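Protein (endonuclease) (Salmonella typhimurium, PDB 1BYR) is an endonuclease of the phospholipase D-like (PLD) family, modelled here as a two-subunit assembly. Local coordinates at residues 141-144 and 145-149. Residues are numbered along the deposited sequence; the frame is centred on the assembly and turned at random.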
loop_
_atom_site.group_PDB
_atom_site.type_symbol
_atom_site.label_atom_id
_atom_site.label_comp_id
_atom_site.label_asym_id
_atom_site.label_seq_id
_atom_site.Cartn_x
_atom_site.Cartn_y
_atom_site.Cartn_z
ATOM N N TRP A 141 -9.956 10.703 1.995
ATOM C CA TRP A 141 -9.643 11.442 0.771
ATOM C C TRP A 141 -10.057 12.918 0.898
ATOM O O TRP A 141 -9.298 13.832 0.545
ATOM C CB TRP A 141 -10.382 10.812 -0.422
ATOM C CG TRP A 141 -10.144 11.531 -1.705
ATOM C CD1 TRP A 141 -9.190 11.256 -2.629
ATOM C CD2 TRP A 141 -10.824 12.711 -2.166
ATOM N NE1 TRP A 141 -9.225 12.194 -3.639
ATOM C CE2 TRP A 141 -10.220 13.099 -3.376
ATOM C CE3 TRP A 141 -11.885 13.479 -1.660
ATOM C CZ2 TRP A 141 -10.637 14.222 -4.104
ATOM C CZ3 TRP A 141 -12.301 14.600 -2.380
ATOM C CH2 TRP A 141 -11.669 14.963 -3.591
ATOM N N GLN A 142 -11.268 13.135 1.411
ATOM C CA GLN A 142 -11.835 14.468 1.583
ATOM C C GLN A 142 -11.016 15.361 2.503
ATOM O O GLN A 142 -10.832 16.557 2.237
ATOM C CB GLN A 142 -13.252 14.342 2.120
ATOM C CG GLN A 142 -14.024 15.628 2.070
ATOM C CD GLN A 142 -14.309 16.054 0.660
ATOM O OE1 GLN A 142 -13.950 17.149 0.235
ATOM N NE2 GLN A 142 -14.955 15.186 -0.097
ATOM N N ASP A 143 -10.527 14.781 3.597
ATOM C CA ASP A 143 -9.716 15.526 4.548
ATOM C C ASP A 143 -8.409 16.006 3.919
ATOM O O ASP A 143 -7.970 17.125 4.158
ATOM C CB ASP A 143 -9.407 14.656 5.770
ATOM C CG ASP A 143 -8.600 15.395 6.795
ATOM O OD1 ASP A 143 -9.210 16.160 7.566
ATOM O OD2 ASP A 143 -7.363 15.226 6.818
ATOM N N ARG A 144 -7.781 15.155 3.116
ATOM C CA ARG A 144 -6.529 15.508 2.454
ATOM C C ARG A 144 -6.781 16.504 1.328
ATOM O O ARG A 144 -6.018 17.438 1.145
ATOM C CB ARG A 144 -5.862 14.251 1.895
ATOM C CG ARG A 144 -4.986 13.461 2.912
ATOM C CD ARG A 144 -5.595 13.375 4.317
ATOM N NE ARG A 144 -4.861 12.428 5.168
ATOM C CZ ARG A 144 -5.168 12.145 6.434
ATOM N NH1 ARG A 144 -6.199 12.736 7.023
ATOM N NH2 ARG A 144 -4.465 11.233 7.101
ATOM N N TRP A 145 -7.858 16.301 0.575
ATOM C CA TRP A 145 -8.222 17.211 -0.517
ATOM C C TRP A 145 -8.493 18.627 0.013
ATOM O O TRP A 145 -7.981 19.619 -0.515
ATOM C CB TRP A 145 -9.467 16.676 -1.239
ATOM C CG TRP A 145 -10.141 17.660 -2.155
ATOM C CD1 TRP A 145 -11.191 18.484 -1.843
ATOM C CD2 TRP A 145 -9.841 17.907 -3.535
ATOM N NE1 TRP A 145 -11.556 19.219 -2.938
ATOM C CE2 TRP A 145 -10.742 18.887 -3.989
ATOM C CE3 TRP A 145 -8.896 17.390 -4.425
ATOM C CZ2 TRP A 145 -10.729 19.366 -5.306
ATOM C CZ3 TRP A 145 -8.884 17.869 -5.735
ATOM C CH2 TRP A 145 -9.793 18.843 -6.162
ATOM N N ASN A 146 -9.282 18.706 1.077
ATOM C CA ASN A 146 -9.641 19.984 1.680
ATOM C C ASN A 146 -8.474 20.875 2.084
ATOM O O ASN A 146 -8.641 22.085 2.202
ATOM C CB ASN A 146 -10.564 19.752 2.879
ATOM C CG ASN A 146 -11.946 19.266 2.450
ATOM O OD1 ASN A 146 -12.280 19.302 1.273
ATOM N ND2 ASN A 146 -12.738 18.817 3.410
ATOM N N GLN A 147 -7.294 20.304 2.296
ATOM C CA GLN A 147 -6.158 21.137 2.659
ATOM C C GLN A 147 -5.117 21.161 1.551
ATOM O O GLN A 147 -3.927 21.417 1.793
ATOM C CB GLN A 147 -5.521 20.651 3.961
ATOM C CG GLN A 147 -5.120 19.214 3.965
ATOM C CD GLN A 147 -4.951 18.704 5.365
ATOM O OE1 GLN A 147 -4.209 19.274 6.169
ATOM N NE2 GLN A 147 -5.636 17.627 5.681
ATOM N N GLY A 148 -5.570 20.881 0.332
ATOM C CA GLY A 148 -4.676 20.879 -0.808
ATOM C C GLY A 148 -4.723 22.191 -1.562
ATOM O O GLY A 148 -5.583 23.046 -1.302
ATOM N N ARG A 149 -3.800 22.352 -2.506
ATOM C CA ARG A 149 -3.708 23.562 -3.323
ATOM C C ARG A 149 -4.056 23.198 -4.766
ATOM O O ARG A 149 -3.502 22.260 -5.325
ATOM C CB ARG A 149 -2.273 24.108 -3.267
ATOM C CG ARG A 149 -2.144 25.623 -3.318
ATOM C CD ARG A 149 -0.987 26.072 -2.434
ATOM N NE ARG A 149 -1.438 26.620 -1.152
ATOM C CZ ARG A 149 -0.636 26.896 -0.124
ATOM N NH1 ARG A 149 0.661 26.662 -0.213
ATOM N NH2 ARG A 149 -1.137 27.403 0.998
#
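Trp141 and Trp145, one helical turn apart, are joined first through the backbone, Trp145 N donating to Trp141 O at 2.9 Å, and Asn146 N repeats the bond to Gln142 O. The two indoles show how i and i+4 aromatics can share a helix face. Both leave the backbone with CG anti to N (chi1 179° and 166°), which sends the indoles off alongside each other, nearly parallel (16°) but displaced enough that little of one ring covers the other. Trp141 CH2 sits over the CG-CD2 side of the Trp145 five-membered ring, 3.4 Å from Trp145 CG, while Trp145 CB rides over the six-membered ring of Trp141 in a CH-pi contact, 3.7 Å from its centroid. Beyond these bonds, Gln147 side-chain NE2 takes the place of its own backbone N: it bonds Asp143 O at 2.8 Å, approaching from above the carbonyl plane, whereas Gln147 N makes a weak bond to Arg144 O. Arg144 NH1 bridges to Asp143 OD2 (2.8 Å) and also to Glu12 of the second subunit. Helix 131-146 lays its tryptophans on the sheet, Trp141 NE1 bonding Met32 O of strand 29-34 and both side chains touching Val59 of strand 55-61, before the chain enters strand 149-150, outermost in this chain's sheet, beside strand 84-87.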